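Local coordinates for protein purine nucleoside phosphorylase (Schistosoma mansoni, PDB 6BI1) that probably catalyses the reversible phosphorolysis of purine nucleosides such as inosine and guanosine, releasing the free base and ribose 1-phosphate, at residues L37-E42 with L272-F277; G65-L70 with A82-L87. All coordinates share one frame; numbering follows the deposited sequence.

Interaction 1: residues L37-E42 with L272-F277. With SEM (O-benzyl-L-serine), chain I.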
# COMPACT_ATOMS: atom_id res chain seq x y z
N LEU A 37 9.48 -25.75 -9.03
CA LEU A 37 10.89 -25.60 -9.37
C LEU A 37 11.82 -26.13 -8.28
O LEU A 37 12.96 -25.69 -8.16
CB LEU A 37 11.22 -24.13 -9.67
CG LEU A 37 10.32 -23.49 -10.73
CD1 LEU A 37 10.64 -22.00 -10.87
CD2 LEU A 37 10.44 -24.20 -12.08
N GLY A 38 11.37 -27.12 -7.51
CA GLY A 38 12.10 -27.59 -6.35
C GLY A 38 12.83 -28.92 -6.49
O GLY A 38 13.35 -29.42 -5.48
N LYS A 39 12.95 -29.48 -7.69
CA LYS A 39 13.58 -30.79 -7.85
C LYS A 39 15.02 -30.81 -7.34
O LYS A 39 15.48 -31.83 -6.81
CB LYS A 39 13.49 -31.24 -9.31
CG LYS A 39 14.06 -32.62 -9.59
CD LYS A 39 13.42 -33.68 -8.69
CE LYS A 39 13.95 -35.07 -9.00
NZ LYS A 39 13.30 -36.11 -8.16
N LEU A 40 15.76 -29.70 -7.49
CA LEU A 40 17.14 -29.67 -7.02
C LEU A 40 17.24 -30.00 -5.54
O LEU A 40 18.21 -30.61 -5.10
CB LEU A 40 17.76 -28.30 -7.30
CG LEU A 40 19.22 -28.10 -6.88
CD1 LEU A 40 20.16 -29.09 -7.54
CD2 LEU A 40 19.66 -26.70 -7.22
N ILE A 41 16.24 -29.60 -4.75
CA ILE A 41 16.26 -29.86 -3.31
C ILE A 41 16.24 -31.35 -3.04
O ILE A 41 16.89 -31.84 -2.10
CB ILE A 41 15.09 -29.14 -2.63
CG1 ILE A 41 15.28 -27.62 -2.70
CG2 ILE A 41 14.93 -29.59 -1.16
CD1 ILE A 41 14.06 -26.78 -2.22
N GLU A 42 15.51 -32.12 -3.85
CA GLU A 42 15.44 -33.55 -3.63
C GLU A 42 16.73 -34.27 -3.99
O GLU A 42 16.90 -35.44 -3.63
CB GLU A 42 14.25 -34.13 -4.40
CG GLU A 42 12.90 -33.73 -3.82
CD GLU A 42 12.74 -34.17 -2.36
OE1 GLU A 42 12.78 -35.39 -2.09
OE2 GLU A 42 12.59 -33.29 -1.48
N LEU A 272 15.88 -28.07 -17.00
CA LEU A 272 16.88 -27.09 -17.40
C LEU A 272 17.26 -26.18 -16.23
O LEU A 272 18.44 -25.93 -15.98
CB LEU A 272 16.38 -26.28 -18.60
CG LEU A 272 17.31 -25.22 -19.21
CD1 LEU A 272 18.63 -25.83 -19.66
CD2 LEU A 272 16.63 -24.50 -20.38
N LEU A 273 16.26 -25.69 -15.49
CA LEU A 273 16.53 -24.79 -14.37
C LEU A 273 17.32 -25.50 -13.27
O LEU A 273 18.24 -24.92 -12.67
CB LEU A 273 15.22 -24.22 -13.83
CG LEU A 273 15.29 -23.14 -12.77
CD1 LEU A 273 15.99 -21.90 -13.32
CD2 LEU A 273 13.87 -22.79 -12.35
N GLN A 274 16.98 -26.76 -12.99
CA GLN A 274 17.72 -27.54 -12.01
C GLN A 274 19.19 -27.67 -12.40
O GLN A 274 20.09 -27.47 -11.57
CB GLN A 274 17.08 -28.93 -11.87
CG GLN A 274 17.88 -29.89 -11.01
CD GLN A 274 17.22 -31.25 -10.86
OE1 GLN A 274 17.74 -32.11 -10.16
NE2 GLN A 274 16.09 -31.46 -11.54
N MET A 275 19.47 -28.03 -13.66
CA MET A 275 20.85 -28.16 -14.13
C MET A 275 21.59 -26.82 -14.09
O MET A 275 22.78 -26.78 -13.74
CB MET A 275 20.86 -28.73 -15.54
CG MET A 275 20.44 -30.18 -15.59
SD MET A 275 20.66 -30.93 -17.21
CE MET A 275 19.25 -30.32 -18.13
N TRP A 276 20.92 -25.74 -14.48
CA TRP A 276 21.53 -24.41 -14.45
C TRP A 276 21.94 -24.02 -13.03
O TRP A 276 23.09 -23.59 -12.80
CB TRP A 276 20.52 -23.40 -15.00
CG TRP A 276 21.01 -22.00 -15.37
CD1 TRP A 276 22.31 -21.58 -15.52
CD2 TRP A 276 20.19 -20.88 -15.70
NE1 TRP A 276 22.33 -20.25 -15.90
CE2 TRP A 276 21.04 -19.80 -16.02
CE3 TRP A 276 18.80 -20.68 -15.76
CZ2 TRP A 276 20.56 -18.55 -16.39
CZ3 TRP A 276 18.32 -19.43 -16.11
CH2 TRP A 276 19.19 -18.39 -16.43
N PHE A 277 21.04 -24.16 -12.06
CA PHE A 277 21.34 -23.78 -10.68
C PHE A 277 22.39 -24.71 -10.04
O PHE A 277 23.22 -24.24 -9.25
CB PHE A 277 20.06 -23.62 -9.84
CG PHE A 277 19.50 -22.22 -9.89
CD1 PHE A 277 19.21 -21.63 -11.11
CD2 PHE A 277 19.33 -21.48 -8.75
CE1 PHE A 277 18.73 -20.34 -11.18
CE2 PHE A 277 18.83 -20.17 -8.81
CZ PHE A 277 18.56 -19.62 -10.04
C SEM I . 29.57 -29.61 -19.26
O SEM I . 29.09 -30.93 -19.28
CA SEM I . 28.40 -28.62 -19.25
N SEM I . 27.45 -28.94 -20.32
CB SEM I . 27.70 -28.69 -17.90
OG SEM I . 26.54 -27.91 -18.00
C' SEM I . 25.60 -28.10 -16.99
C1' SEM I . 24.32 -27.44 -17.48
C2' SEM I . 23.35 -28.21 -18.37
C3' SEM I . 22.25 -27.63 -18.80
C4' SEM I . 21.96 -26.19 -18.41
C5' SEM I . 22.82 -25.53 -17.66
C6' SEM I . 24.07 -26.19 -17.15
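Leu37 and Leu273 meet through their methyl groups, the two side chains crossing at about a right angle. One methyl of Leu273, CD2, lies against both branches of Leu37, 3.6 Å from CD1 and 3.7 Å from CD2. A second apolar touch is looser: Leu40 CD2 reaches Phe277 CB at 4.1 Å, while the side chain of Phe277 also touches Leu114, Thr116 and Val240. Gln274 adds a third touch, its CG 4.0 Å from Leu40 CB; its chain, extended beyond CG, runs toward the CB and CG of Lys39. In Lys39 the bend at chi2 (54°) turns the rest of the chain and the ammonium group off Gln274.

The opposite side of the 272-277 turns holds the benzyl ring of O-benzyl-L-serine. Leu272 CD1 is 3.6 Å from its C4' atom, and Trp276 CA is equally near C5', with Met275 CB and SD also alongside the ring.

Leu37 and Leu273 both rest on Thr116 of strand 112-121. Such a layer of helices over a central sheet is characteristic of the alpha/beta fold of the nucleoside phosphorylase superfamily; here the C-terminal helix 259-283 packs beside the short helix 39-42.

Interaction 2: residues G65-L70 with A82-L87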
# COMPACT_ATOMS: atom_id res chain seq x y z
N GLY A 65 -0.81 -25.39 5.38
CA GLY A 65 -0.51 -26.79 5.17
C GLY A 65 0.62 -27.00 4.18
O GLY A 65 1.47 -26.14 3.95
N HIS A 66 0.60 -28.20 3.57
CA HIS A 66 1.61 -28.59 2.59
C HIS A 66 3.00 -28.60 3.22
O HIS A 66 3.14 -28.45 4.44
CB HIS A 66 1.53 -27.70 1.35
CG HIS A 66 0.22 -27.80 0.62
ND1 HIS A 66 -0.86 -26.98 0.89
CD2 HIS A 66 -0.18 -28.64 -0.37
CE1 HIS A 66 -1.87 -27.31 0.10
NE2 HIS A 66 -1.49 -28.32 -0.67
N VAL A 67 4.05 -28.74 2.40
CA VAL A 67 5.38 -29.03 2.93
C VAL A 67 6.00 -27.79 3.57
O VAL A 67 5.76 -26.65 3.15
CB VAL A 67 6.28 -29.61 1.83
CG1 VAL A 67 6.62 -28.55 0.79
CG2 VAL A 67 7.56 -30.22 2.43
N GLY A 68 6.85 -28.02 4.58
CA GLY A 68 7.64 -26.97 5.21
C GLY A 68 8.86 -27.52 5.94
O GLY A 68 8.77 -27.89 7.12
N ASN A 69 10.00 -27.60 5.24
CA ASN A 69 11.23 -28.21 5.75
C ASN A 69 12.43 -27.34 5.38
O ASN A 69 12.44 -26.70 4.32
CB ASN A 69 11.51 -29.56 5.07
CG ASN A 69 10.41 -30.59 5.28
OD1 ASN A 69 9.93 -30.79 6.41
ND2 ASN A 69 10.02 -31.28 4.20
N LEU A 70 13.44 -27.33 6.25
CA LEU A 70 14.80 -26.91 5.88
C LEU A 70 15.57 -28.16 5.49
O LEU A 70 15.50 -29.18 6.17
CB LEU A 70 15.55 -26.27 7.06
CG LEU A 70 15.41 -24.82 7.49
CD1 LEU A 70 16.59 -24.51 8.43
CD2 LEU A 70 15.37 -23.85 6.30
N ALA A 82 18.49 -25.17 2.06
CA ALA A 82 17.34 -24.84 1.24
C ALA A 82 16.08 -24.70 2.09
O ALA A 82 15.86 -25.49 3.03
CB ALA A 82 17.08 -25.92 0.18
N MET A 83 15.22 -23.76 1.71
CA MET A 83 13.84 -23.71 2.19
C MET A 83 12.95 -24.51 1.24
O MET A 83 12.88 -24.20 0.04
CB MET A 83 13.33 -22.27 2.26
CG MET A 83 14.01 -21.46 3.33
SD MET A 83 13.32 -19.81 3.62
CE MET A 83 11.83 -20.13 4.56
N GLN A 84 12.27 -25.53 1.76
CA GLN A 84 11.37 -26.38 0.99
C GLN A 84 9.96 -26.10 1.49
O GLN A 84 9.54 -26.62 2.53
CB GLN A 84 11.74 -27.85 1.18
CG GLN A 84 10.94 -28.78 0.29
CD GLN A 84 11.36 -30.23 0.44
OE1 GLN A 84 11.45 -30.75 1.55
NE2 GLN A 84 11.62 -30.89 -0.69
N GLY A 85 9.21 -25.29 0.73
CA GLY A 85 7.98 -24.69 1.21
C GLY A 85 8.20 -23.23 1.54
O GLY A 85 8.73 -22.87 2.60
N ARG A 86 7.80 -22.36 0.63
CA ARG A 86 8.11 -20.94 0.76
C ARG A 86 6.98 -20.22 1.50
O ARG A 86 5.81 -20.59 1.41
CB ARG A 86 8.30 -20.35 -0.63
CG ARG A 86 8.83 -18.94 -0.69
CD ARG A 86 8.90 -18.53 -2.16
NE ARG A 86 9.73 -17.35 -2.38
CZ ARG A 86 10.26 -17.02 -3.56
NH1 ARG A 86 10.07 -17.78 -4.64
NH2 ARG A 86 10.99 -15.91 -3.63
N LEU A 87 7.37 -19.20 2.27
CA LEU A 87 6.42 -18.34 2.97
C LEU A 87 6.17 -17.11 2.10
O LEU A 87 7.12 -16.39 1.78
CB LEU A 87 7.06 -17.88 4.28
CG LEU A 87 7.60 -18.96 5.21
CD1 LEU A 87 8.53 -18.31 6.23
CD2 LEU A 87 6.46 -19.67 5.88
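Asn69 and Gln84 form an antiparallel hydrogen-bonded pair: Asn69 N gives to Gln84 O at 2.9 Å, and Gln84 N returns a bond to Asn69 O at 2.8 Å. Their side chains run side by side on the same face of the sheet and add a third bond, from Asn69 ND2 to Gln84 OE1 at 3.1 Å. It is almost straight at the hydrogen (174°) and leaves in the plane of the Asn69 amide, yet the two amide planes are turned 61° apart, with the donor tilted from the Gln84 carbonyl plane. With CG opposite the backbone N (chi1 -174°) and an extended chain, Gln84 brings its amide alongside Asn69; its NE2 is bonded in turn to Glu42 OE2, which helps fix the amide's rotation.

On the other face, the non-hydrogen-bonded pair Leu70 and Met83 touches through Leu70 CD2 and Met83 CG, 4.0 Å apart. Beyond the strand ends the chains stay close: Gly85 CA lies 3.5 Å from Val67 O in a CA-H...O contact, the glycine letting the two backbones come this near. Val67 places CG2 near Gln84 OE1.

Strand 69-75 is flanked by strand 47-51 through the backbone bond of Leu70 with Ile50, and strand 78-84 by strand 29-31 through Met83 with Ile31. Helix 95-108 covers Met83, while Ile41 of helix 39-42 packs on Ala82 and Gln84.

In the fold
From the N terminus, the chain passes strand 29-31 and reaches 37-42, the first half of interaction 1. It then runs through strand 47-51 to 65-70, turns back in the hairpin of strands 69-75 and 78-84, and closes the short loop of interaction 2 at 82-87. Only after most of the remaining sheet and helices does 272-277, in the last helix, close interaction 1, so interaction 2 is nested inside that long loop. The centres lie about 15 Å apart, and helix 39-42 bridges them: Ile41 CD1 packs 3.6 Å from Met83 O. The short helix thus joins the C-terminal helix on one side to strand 78-84 of the hairpin on the other.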